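SusD-like carbohydrate binding protein BF1063 (Bacteroides fragilis NCTC 9343, PDB 3I4G) probably binds carbohydrate at the outer membrane, as SusD-like proteins do in glycan uptake. Local coordinates at residues 229-239 with 246-254; 137-147 with 158-169. All coordinates share one frame; numbering follows the deposited sequence.

Contact 1. Residues 229-239 with 246-254; sequences DNAINANYQEL and TSNKENIFY
E250 swings CG away from its backbone N (chi1 174°) and keeps the chain extended beyond it, which carries the carboxylate to the backbone of 232-233: N233 N donates to E250 OE1 at 2.9 Å, nearly along the C-O bond. N230 instead sets CG beside its backbone N (chi1 -62°), which lays its amide against K249 O. N230 ND2 bonds that oxygen at 2.9 Å with the acceptor in the amide plane, and A231 N reaches K249 O at 3.0 Å from the opposite face of the carbonyl. Two donors thus grip K249 O, while I252 CG1 packs against N230 ND2. N248 closes an Asx turn just ahead of strand 251-252, facing the loop that follows helix 214-227: N248 OD1 accepts from both E250 N (2.8 Å) and N251 N, holding the turn that carries E250. L239 sets CD1 and CD2 against the E250 carboxylate, crossing it at about a right angle, and L239 O receives N251 ND2 at 2.8 Å on a lone pair; N251 ND2 also bonds G245 O. N251 OD1 is buried without a polar partner. Salt bridges from R420 to E250 OE1 and from R386 to E250 OE2 probably favour the ionised acid.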
loop_
_atom_site.group_PDB
_atom_site.type_symbol
_atom_site.label_atom_id
_atom_site.label_comp_id
_atom_site.label_asym_id
_atom_site.label_seq_id
_atom_site.Cartn_x
_atom_site.Cartn_y
_atom_site.Cartn_z
ATOM N N ASP A 229 0.957 -14.749 -18.070
ATOM C CA ASP A 229 -0.041 -15.332 -17.163
ATOM C C ASP A 229 -0.994 -14.308 -16.604
ATOM O O ASP A 229 -2.027 -14.695 -16.032
ATOM C CB ASP A 229 0.609 -16.030 -15.956
ATOM C CG ASP A 229 1.512 -17.183 -16.318
ATOM O OD1 ASP A 229 1.497 -17.619 -17.465
ATOM O OD2 ASP A 229 2.211 -17.674 -15.392
ATOM N N ASN A 230 -0.656 -13.015 -16.716
ATOM C CA ASN A 230 -1.423 -11.972 -16.075
ATOM C C ASN A 230 -2.064 -11.014 -17.070
ATOM O O ASN A 230 -1.629 -10.853 -18.202
ATOM C CB ASN A 230 -0.495 -11.249 -15.115
ATOM C CG ASN A 230 0.033 -12.171 -14.037
ATOM O OD1 ASN A 230 1.212 -12.562 -14.047
ATOM N ND2 ASN A 230 -0.839 -12.568 -13.132
ATOM N N ALA A 231 -3.124 -10.375 -16.592
ATOM C CA ALA A 231 -3.908 -9.477 -17.430
ATOM C C ALA A 231 -4.698 -8.550 -16.563
ATOM O O ALA A 231 -5.002 -8.864 -15.435
ATOM C CB ALA A 231 -4.872 -10.278 -18.305
ATOM N N ILE A 232 -5.052 -7.412 -17.135
ATOM C CA ILE A 232 -5.910 -6.422 -16.476
ATOM C C ILE A 232 -7.335 -6.937 -16.378
ATOM O O ILE A 232 -7.933 -7.345 -17.379
ATOM C CB ILE A 232 -5.829 -5.088 -17.242
ATOM C CG1 ILE A 232 -4.426 -4.494 -17.125
ATOM C CG2 ILE A 232 -6.882 -4.092 -16.736
ATOM C CD1 ILE A 232 -3.953 -4.161 -15.679
ATOM N N ASN A 233 -7.899 -6.943 -15.172
ATOM C CA ASN A 233 -9.249 -7.398 -14.931
ATOM C C ASN A 233 -10.288 -6.381 -15.415
ATOM O O ASN A 233 -10.101 -5.192 -15.221
ATOM C CB ASN A 233 -9.466 -7.615 -13.442
ATOM C CG ASN A 233 -10.668 -8.439 -13.133
ATOM O OD1 ASN A 233 -10.839 -9.544 -13.653
ATOM N ND2 ASN A 233 -11.481 -7.959 -12.183
ATOM N N ALA A 234 -11.412 -6.818 -15.982
ATOM C CA ALA A 234 -12.396 -5.839 -16.468
ATOM C C ALA A 234 -12.928 -4.941 -15.359
ATOM O O ALA A 234 -13.121 -3.744 -15.557
ATOM C CB ALA A 234 -13.553 -6.550 -17.163
ATOM N N ASN A 235 -13.147 -5.535 -14.187
ATOM C CA ASN A 235 -13.728 -4.830 -13.062
ATOM C C ASN A 235 -12.703 -4.382 -12.014
ATOM O O ASN A 235 -12.019 -5.212 -11.424
ATOM C CB ASN A 235 -14.829 -5.683 -12.414
ATOM C CG ASN A 235 -15.693 -4.856 -11.488
ATOM O OD1 ASN A 235 -15.321 -4.509 -10.383
ATOM N ND2 ASN A 235 -16.866 -4.468 -11.985
ATOM N N TYR A 236 -12.619 -3.079 -11.792
ATOM C CA TYR A 236 -11.667 -2.494 -10.849
ATOM C C TYR A 236 -12.051 -2.802 -9.410
ATOM O O TYR A 236 -11.218 -3.259 -8.641
ATOM C CB TYR A 236 -11.621 -0.981 -11.044
ATOM C CG TYR A 236 -10.618 -0.186 -10.230
ATOM C CD1 TYR A 236 -9.345 0.002 -10.678
ATOM C CD2 TYR A 236 -11.012 0.469 -9.069
ATOM C CE1 TYR A 236 -8.449 0.785 -9.990
ATOM C CE2 TYR A 236 -10.145 1.266 -8.354
ATOM C CZ TYR A 236 -8.852 1.416 -8.821
ATOM O OH TYR A 236 -7.969 2.216 -8.114
ATOM N N GLN A 237 -13.301 -2.540 -9.044
ATOM C CA GLN A 237 -13.746 -2.740 -7.649
ATOM C C GLN A 237 -13.520 -4.153 -7.143
ATOM O O GLN A 237 -13.129 -4.365 -5.986
ATOM C CB GLN A 237 -15.223 -2.383 -7.484
ATOM C CG GLN A 237 -15.540 -0.922 -7.682
ATOM C CD GLN A 237 -16.979 -0.641 -7.416
ATOM O OE1 GLN A 237 -17.834 -0.874 -8.292
ATOM N NE2 GLN A 237 -17.277 -0.073 -6.254
ATOM N N GLU A 238 -13.753 -5.121 -8.022
ATOM C CA GLU A 238 -13.687 -6.531 -7.668
ATOM C C GLU A 238 -12.294 -7.035 -7.412
ATOM O O GLU A 238 -12.139 -8.104 -6.832
ATOM C CB GLU A 238 -14.406 -7.392 -8.754
ATOM C CG GLU A 238 -15.928 -7.265 -8.598
ATOM C CD GLU A 238 -16.727 -7.955 -9.679
ATOM O OE1 GLU A 238 -16.148 -8.551 -10.584
ATOM O OE2 GLU A 238 -17.987 -7.896 -9.595
ATOM N N LEU A 239 -11.280 -6.268 -7.775
ATOM C CA LEU A 239 -9.906 -6.591 -7.385
ATOM C C LEU A 239 -9.712 -6.601 -5.888
ATOM O O LEU A 239 -8.790 -7.257 -5.414
ATOM C CB LEU A 239 -8.940 -5.560 -7.961
ATOM C CG LEU A 239 -8.812 -5.514 -9.477
ATOM C CD1 LEU A 239 -8.027 -4.262 -9.876
ATOM C CD2 LEU A 239 -8.177 -6.806 -10.011
ATOM N N THR A 246 -9.428 -13.232 -5.747
ATOM C CA THR A 246 -8.485 -14.295 -6.086
ATOM C C THR A 246 -8.867 -15.025 -7.367
ATOM O O THR A 246 -8.142 -15.961 -7.742
ATOM C CB THR A 246 -8.354 -15.353 -4.960
ATOM O OG1 THR A 246 -9.570 -16.084 -4.848
ATOM C CG2 THR A 246 -8.010 -14.721 -3.640
ATOM N N SER A 247 -9.936 -14.617 -8.035
ATOM C CA SER A 247 -10.375 -15.284 -9.262
ATOM C C SER A 247 -10.259 -14.340 -10.465
ATOM O O SER A 247 -11.196 -14.151 -11.265
ATOM C CB SER A 247 -11.798 -15.786 -9.084
ATOM O OG SER A 247 -12.665 -14.684 -8.916
ATOM N N ASN A 248 -9.121 -13.667 -10.514
ATOM C CA ASN A 248 -8.736 -12.866 -11.652
ATOM C C ASN A 248 -7.257 -13.110 -11.938
ATOM O O ASN A 248 -6.547 -13.759 -11.157
ATOM C CB ASN A 248 -9.044 -11.383 -11.391
ATOM C CG ASN A 248 -8.243 -10.804 -10.270
ATOM O OD1 ASN A 248 -7.050 -10.617 -10.404
ATOM N ND2 ASN A 248 -8.880 -10.543 -9.133
ATOM N N LYS A 249 -6.789 -12.574 -13.055
ATOM C CA LYS A 249 -5.389 -12.744 -13.490
ATOM C C LYS A 249 -4.551 -11.503 -13.219
ATOM O O LYS A 249 -3.432 -11.374 -13.728
ATOM C CB LYS A 249 -5.364 -13.110 -14.975
ATOM C CG LYS A 249 -5.968 -14.504 -15.206
ATOM C CD LYS A 249 -5.844 -14.963 -16.622
ATOM C CE LYS A 249 -6.243 -16.413 -16.725
ATOM N NZ LYS A 249 -6.011 -16.852 -18.125
ATOM N N GLU A 250 -5.093 -10.572 -12.419
ATOM C CA GLU A 250 -4.386 -9.314 -12.136
ATOM C C GLU A 250 -3.678 -9.311 -10.779
ATOM O O GLU A 250 -2.557 -8.796 -10.659
ATOM C CB GLU A 250 -5.347 -8.133 -12.201
ATOM C CG GLU A 250 -4.716 -6.804 -11.778
ATOM C CD GLU A 250 -5.396 -5.583 -12.316
ATOM O OE1 GLU A 250 -6.372 -5.707 -13.078
ATOM O OE2 GLU A 250 -4.900 -4.479 -11.970
ATOM N N ASN A 251 -4.310 -9.883 -9.765
ATOM C CA ASN A 251 -3.765 -9.873 -8.408
ATOM C C ASN A 251 -2.706 -10.976 -8.294
ATOM O O ASN A 251 -3.011 -12.138 -8.138
ATOM C CB ASN A 251 -4.871 -10.030 -7.365
ATOM C CG ASN A 251 -5.755 -8.801 -7.254
ATOM O OD1 ASN A 251 -5.361 -7.697 -7.662
ATOM N ND2 ASN A 251 -6.967 -8.990 -6.727
ATOM N N ILE A 252 -1.456 -10.561 -8.387
ATOM C CA ILE A 252 -0.293 -11.456 -8.421
ATOM C C ILE A 252 0.061 -11.945 -7.031
ATOM O O ILE A 252 0.311 -13.130 -6.842
ATOM C CB ILE A 252 0.882 -10.740 -9.084
ATOM C CG1 ILE A 252 0.608 -10.593 -10.583
ATOM C CG2 ILE A 252 2.204 -11.509 -8.875
ATOM C CD1 ILE A 252 1.512 -9.590 -11.325
ATOM N N PHE A 253 0.109 -11.025 -6.073
ATOM C CA PHE A 253 0.419 -11.344 -4.671
ATOM C C PHE A 253 -0.575 -10.575 -3.819
ATOM O O PHE A 253 -0.802 -9.394 -4.054
ATOM C CB PHE A 253 1.885 -11.031 -4.316
ATOM C CG PHE A 253 2.296 -11.540 -2.956
ATOM C CD1 PHE A 253 2.402 -12.890 -2.709
ATOM C CD2 PHE A 253 2.580 -10.668 -1.921
ATOM C CE1 PHE A 253 2.702 -13.357 -1.438
ATOM C CE2 PHE A 253 2.911 -11.154 -0.652
ATOM C CZ PHE A 253 2.960 -12.482 -0.418
ATOM N N TYR A 254 -1.130 -11.213 -2.804
ATOM C CA TYR A 254 -2.194 -10.630 -1.998
ATOM C C TYR A 254 -2.270 -11.291 -0.654
ATOM O O TYR A 254 -1.684 -12.382 -0.428
ATOM C CB TYR A 254 -3.536 -10.785 -2.738
ATOM C CG TYR A 254 -3.808 -12.173 -3.241
ATOM C CD1 TYR A 254 -4.265 -13.171 -2.369
ATOM C CD2 TYR A 254 -3.606 -12.505 -4.582
ATOM C CE1 TYR A 254 -4.514 -14.477 -2.861
ATOM C CE2 TYR A 254 -3.861 -13.765 -5.054
ATOM C CZ TYR A 254 -4.316 -14.739 -4.207
ATOM O OH TYR A 254 -4.553 -16.025 -4.700
HETATM O O HOH W 1 -7.541 -10.329 -14.610
HETATM O O HOH W 2 -11.804 -12.025 -13.475
HETATM O O HOH W 3 -11.769 -10.137 -9.585
#

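Contact 2. Residues 137-147 with 158-169; sequences ASYFKNVPLVE and VTKTSQADILKW
Backbone pairing joins V143 to T161 in a single antiparallel bridge, a hydrogen-bonded pair. T161 N donates to V143 O at 2.8 Å, whereas the return bond from V143 N to T161 O is weak. Water 6 continues the link, bound to L145 N, T159 O and T161 OG1.

Side-chain amides join the end of helix 116-139 and the loop after it to the start of helix 163-180, the next long helix of the helical N-terminal part. Q163, with CG opposite its backbone N (chi1 -171°) and an extended chain, runs alongside K141 in the same direction and gives NE2 to A137 O at 2.8 Å, in the last turn of helix 116-139. N142 OD1, in the loop beyond, takes Q163 N at 2.9 Å, in its carbonyl plane. S162 is the N-cap, its OG accepting from D165 N.

Apolar contacts run from the helix pair to the loops. I166 CG2 and L167 CD2 meet A137 CB, helix to helix; I166 CD1 presses on V143 CG2 at 3.5 Å, helix to loop, crossing at about a right angle; P144 CG and V158 CG2, loop to loop, are tighter still at 3.4 Å.

W169 is met at one face and one edge. L145 CD1 sits over the face, a CH-pi contact 3.9 Å from the six-membered ring centroid, while E147 OE1 accepts from W169 NE1 at 3.0 Å. The carboxylate stands 75° to the ring and takes this bond from above its own plane. Y133 of helix 116-139 is a further neighbour of the indole.

Directional bonds to Q163 thus fix where helix 163-180 starts, while its next turns rest mainly on apolar contacts and the single indole N-H bond.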
loop_
_atom_site.group_PDB
_atom_site.type_symbol
_atom_site.label_atom_id
_atom_site.label_comp_id
_atom_site.label_asym_id
_atom_site.label_seq_id
_atom_site.Cartn_x
_atom_site.Cartn_y
_atom_site.Cartn_z
ATOM N N ALA A 137 15.002 -1.555 4.107
ATOM C CA ALA A 137 15.878 -0.742 3.260
ATOM C C ALA A 137 15.161 0.470 2.660
ATOM O O ALA A 137 15.808 1.467 2.387
ATOM C CB ALA A 137 16.474 -1.594 2.096
ATOM N N SER A 138 13.847 0.377 2.457
ATOM C CA SER A 138 13.108 1.510 1.949
ATOM C C SER A 138 13.026 2.659 2.949
ATOM O O SER A 138 13.034 3.835 2.554
ATOM C CB SER A 138 11.687 1.082 1.574
ATOM O OG SER A 138 11.664 0.172 0.477
ATOM N N TYR A 139 12.956 2.343 4.240
ATOM C CA TYR A 139 12.623 3.347 5.240
ATOM C C TYR A 139 13.720 3.601 6.266
ATOM O O TYR A 139 14.072 4.762 6.508
ATOM C CB TYR A 139 11.298 2.946 5.913
ATOM C CG TYR A 139 10.137 2.821 4.920
ATOM C CD1 TYR A 139 9.766 3.904 4.143
ATOM C CD2 TYR A 139 9.445 1.649 4.768
ATOM C CE1 TYR A 139 8.733 3.800 3.245
ATOM C CE2 TYR A 139 8.393 1.531 3.878
ATOM C CZ TYR A 139 8.043 2.626 3.135
ATOM O OH TYR A 139 6.972 2.581 2.242
ATOM N N PHE A 140 14.244 2.546 6.902
ATOM C CA PHE A 140 15.381 2.707 7.805
ATOM C C PHE A 140 16.715 2.803 7.036
ATOM O O PHE A 140 17.679 3.389 7.518
ATOM C CB PHE A 140 15.459 1.535 8.777
ATOM C CG PHE A 140 14.279 1.384 9.693
ATOM C CD1 PHE A 140 14.156 2.147 10.845
ATOM C CD2 PHE A 140 13.304 0.437 9.437
ATOM C CE1 PHE A 140 13.115 1.967 11.717
ATOM C CE2 PHE A 140 12.237 0.279 10.316
ATOM C CZ PHE A 140 12.190 1.021 11.478
ATOM N N LYS A 141 16.778 2.170 5.866
ATOM C CA LYS A 141 17.885 2.248 4.906
ATOM C C LYS A 141 19.127 1.464 5.279
ATOM O O LYS A 141 19.459 0.527 4.561
ATOM C CB LYS A 141 18.227 3.707 4.549
ATOM C CG LYS A 141 16.989 4.403 3.954
ATOM C CD LYS A 141 17.287 5.622 3.211
ATOM C CE LYS A 141 15.998 6.146 2.600
ATOM N NZ LYS A 141 16.247 7.387 1.846
ATOM N N ASN A 142 19.807 1.832 6.360
ATOM C CA ASN A 142 21.072 1.203 6.749
ATOM C C ASN A 142 20.773 0.420 8.010
ATOM O O ASN A 142 20.568 0.996 9.059
ATOM C CB ASN A 142 22.124 2.283 6.957
ATOM C CG ASN A 142 22.176 3.249 5.803
ATOM O OD1 ASN A 142 22.332 2.861 4.649
ATOM N ND2 ASN A 142 22.031 4.553 6.113
ATOM N N VAL A 143 20.729 -0.896 7.891
ATOM C CA VAL A 143 20.295 -1.774 8.979
ATOM C C VAL A 143 21.111 -3.053 8.963
ATOM O O VAL A 143 21.784 -3.372 7.970
ATOM C CB VAL A 143 18.774 -2.122 8.850
ATOM C CG1 VAL A 143 17.905 -0.826 8.866
ATOM C CG2 VAL A 143 18.487 -2.941 7.601
ATOM N N PRO A 144 21.106 -3.822 10.057
ATOM C CA PRO A 144 21.807 -5.102 10.023
ATOM C C PRO A 144 21.241 -6.089 9.018
ATOM O O PRO A 144 20.006 -6.271 8.927
ATOM C CB PRO A 144 21.617 -5.654 11.442
ATOM C CG PRO A 144 21.424 -4.402 12.272
ATOM C CD PRO A 144 20.596 -3.510 11.411
ATOM N N LEU A 145 22.126 -6.702 8.236
ATOM C CA LEU A 145 21.756 -7.718 7.278
ATOM C C LEU A 145 22.116 -9.047 7.922
ATOM O O LEU A 145 23.276 -9.469 7.936
ATOM C CB LEU A 145 22.483 -7.464 5.956
ATOM C CG LEU A 145 22.200 -8.500 4.848
ATOM C CD1 LEU A 145 20.726 -8.571 4.502
ATOM C CD2 LEU A 145 22.984 -8.175 3.581
ATOM N N VAL A 146 21.125 -9.668 8.528
ATOM C CA VAL A 146 21.284 -10.912 9.268
ATOM C C VAL A 146 20.718 -12.065 8.456
ATOM O O VAL A 146 19.542 -12.103 8.085
ATOM C CB VAL A 146 20.572 -10.844 10.593
ATOM C CG1 VAL A 146 20.749 -12.171 11.380
ATOM C CG2 VAL A 146 21.089 -9.635 11.403
ATOM N N GLU A 147 21.561 -13.045 8.192
ATOM C CA GLU A 147 21.210 -14.255 7.447
ATOM C C GLU A 147 21.334 -15.533 8.259
ATOM O O GLU A 147 20.737 -16.544 7.927
ATOM C CB GLU A 147 22.137 -14.359 6.233
ATOM C CG GLU A 147 22.036 -13.173 5.309
ATOM C CD GLU A 147 23.110 -13.154 4.223
ATOM O OE1 GLU A 147 22.995 -13.927 3.249
ATOM O OE2 GLU A 147 24.016 -12.285 4.300
ATOM N N VAL A 158 25.298 -6.852 16.280
ATOM C CA VAL A 158 25.410 -6.748 14.826
ATOM C C VAL A 158 25.699 -5.314 14.385
ATOM O O VAL A 158 25.426 -4.366 15.123
ATOM C CB VAL A 158 24.127 -7.249 14.110
ATOM C CG1 VAL A 158 24.017 -8.765 14.294
ATOM C CG2 VAL A 158 22.872 -6.493 14.594
ATOM N N THR A 159 26.259 -5.156 13.185
ATOM C CA THR A 159 26.571 -3.868 12.596
ATOM C C THR A 159 25.606 -3.574 11.439
ATOM O O THR A 159 24.936 -4.501 10.950
ATOM C CB THR A 159 28.005 -3.836 12.064
ATOM O OG1 THR A 159 28.175 -4.905 11.131
ATOM C CG2 THR A 159 29.004 -3.995 13.215
ATOM N N LYS A 160 25.512 -2.315 11.037
ATOM C CA LYS A 160 24.673 -1.932 9.908
ATOM C C LYS A 160 25.330 -2.274 8.568
ATOM O O LYS A 160 26.569 -2.214 8.430
ATOM C CB LYS A 160 24.400 -0.441 9.896
ATOM C CG LYS A 160 23.660 0.117 11.081
ATOM C CD LYS A 160 23.521 1.627 10.912
ATOM C CE LYS A 160 22.826 2.326 12.086
ATOM N NZ LYS A 160 22.602 3.789 11.943
ATOM N N THR A 161 24.500 -2.611 7.587
ATOM C CA THR A 161 24.898 -2.783 6.207
ATOM C C THR A 161 24.236 -1.625 5.478
ATOM O O THR A 161 23.113 -1.244 5.841
ATOM C CB THR A 161 24.458 -4.129 5.685
ATOM O OG1 THR A 161 25.260 -5.136 6.329
ATOM C CG2 THR A 161 24.650 -4.244 4.154
ATOM N N SER A 162 24.916 -1.029 4.502
ATOM C CA SER A 162 24.340 0.083 3.783
ATOM C C SER A 162 23.121 -0.284 2.953
ATOM O O SER A 162 22.941 -1.420 2.528
ATOM C CB SER A 162 25.360 0.663 2.820
ATOM O OG SER A 162 25.636 -0.240 1.766
ATOM N N GLN A 163 22.296 0.717 2.696
ATOM C CA GLN A 163 21.136 0.518 1.849
ATOM C C GLN A 163 21.545 -0.068 0.508
ATOM O O GLN A 163 20.915 -1.000 0.016
ATOM C CB GLN A 163 20.392 1.834 1.597
ATOM C CG GLN A 163 19.044 1.603 0.901
ATOM C CD GLN A 163 18.451 2.857 0.315
ATOM O OE1 GLN A 163 19.172 3.669 -0.247
ATOM N NE2 GLN A 163 17.133 3.032 0.428
ATOM N N ALA A 164 22.617 0.454 -0.083
ATOM C CA ALA A 164 23.021 -0.040 -1.406
ATOM C C ALA A 164 23.358 -1.512 -1.357
ATOM O O ALA A 164 22.968 -2.277 -2.248
ATOM C CB ALA A 164 24.199 0.782 -1.965
ATOM N N ASP A 165 24.067 -1.950 -0.320
ATOM C CA ASP A 165 24.435 -3.356 -0.181
ATOM C C ASP A 165 23.221 -4.241 0.111
ATOM O O ASP A 165 23.123 -5.354 -0.402
ATOM C CB ASP A 165 25.510 -3.504 0.899
ATOM C CG ASP A 165 26.878 -3.076 0.422
ATOM O OD1 ASP A 165 27.089 -2.930 -0.810
ATOM O OD2 ASP A 165 27.765 -2.915 1.296
ATOM N N ILE A 166 22.271 -3.742 0.906
ATOM C CA ILE A 166 21.052 -4.512 1.161
ATOM C C ILE A 166 20.250 -4.681 -0.139
ATOM O O ILE A 166 19.753 -5.776 -0.442
ATOM C CB ILE A 166 20.186 -3.866 2.220
ATOM C CG1 ILE A 166 20.913 -3.854 3.578
ATOM C CG2 ILE A 166 18.857 -4.609 2.366
ATOM C CD1 ILE A 166 20.274 -2.983 4.606
ATOM N N LEU A 167 20.110 -3.604 -0.913
ATOM C CA LEU A 167 19.354 -3.698 -2.149
ATOM C C LEU A 167 20.031 -4.656 -3.152
ATOM O O LEU A 167 19.343 -5.419 -3.842
ATOM C CB LEU A 167 19.141 -2.319 -2.749
ATOM C CG LEU A 167 18.246 -1.392 -1.919
ATOM C CD1 LEU A 167 18.219 -0.003 -2.558
ATOM C CD2 LEU A 167 16.810 -1.957 -1.696
ATOM N N LYS A 168 21.359 -4.650 -3.236
ATOM C CA LYS A 168 22.051 -5.601 -4.099
ATOM C C LYS A 168 21.766 -7.039 -3.663
ATOM O O LYS A 168 21.603 -7.932 -4.504
ATOM C CB LYS A 168 23.570 -5.358 -4.091
ATOM C CG LYS A 168 24.006 -4.099 -4.830
ATOM C CD LYS A 168 25.544 -3.896 -4.767
ATOM N N TRP A 169 21.776 -7.285 -2.349
ATOM C CA TRP A 169 21.458 -8.597 -1.815
ATOM C C TRP A 169 20.014 -8.974 -2.154
ATOM O O TRP A 169 19.723 -10.117 -2.539
ATOM C CB TRP A 169 21.737 -8.598 -0.286
ATOM C CG TRP A 169 21.496 -9.868 0.437
ATOM C CD1 TRP A 169 22.391 -10.821 0.724
ATOM C CD2 TRP A 169 20.279 -10.250 1.061
ATOM N NE1 TRP A 169 21.801 -11.806 1.469
ATOM C CE2 TRP A 169 20.497 -11.468 1.695
ATOM C CE3 TRP A 169 19.024 -9.654 1.165
ATOM C CZ2 TRP A 169 19.497 -12.138 2.392
ATOM C CZ3 TRP A 169 18.020 -10.315 1.851
ATOM C CH2 TRP A 169 18.279 -11.550 2.471
HETATM O O HOH W 4 18.600 6.617 -0.099
HETATM O O HOH W 5 20.523 3.552 10.059
HETATM O O HOH W 6 24.997 -6.108 8.791
#

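Read from the N terminus, contact 2 comes first: the chain leaves helix 116-139, passes through residues 148-157 with the short helix 152-155, and returns to begin helix 163-180, so the contact closes a connection between two helices. Helices 197-211 and 214-227 follow before contact 1 opens. There the chain makes a shorter return, six residues between 229-239 and 246-254, with strand 251-252 in the second segment, then strand 254-257; this contact faces strand 380-386 and helix 387-400. Contacts 1 and 2 are in series, neither nesting nor crossing, and the centres of contacts 1 and 2 lie 33 Å apart. Both touch helix 197-211, through L167 in contact 2 and N230 and I252 in contact 1.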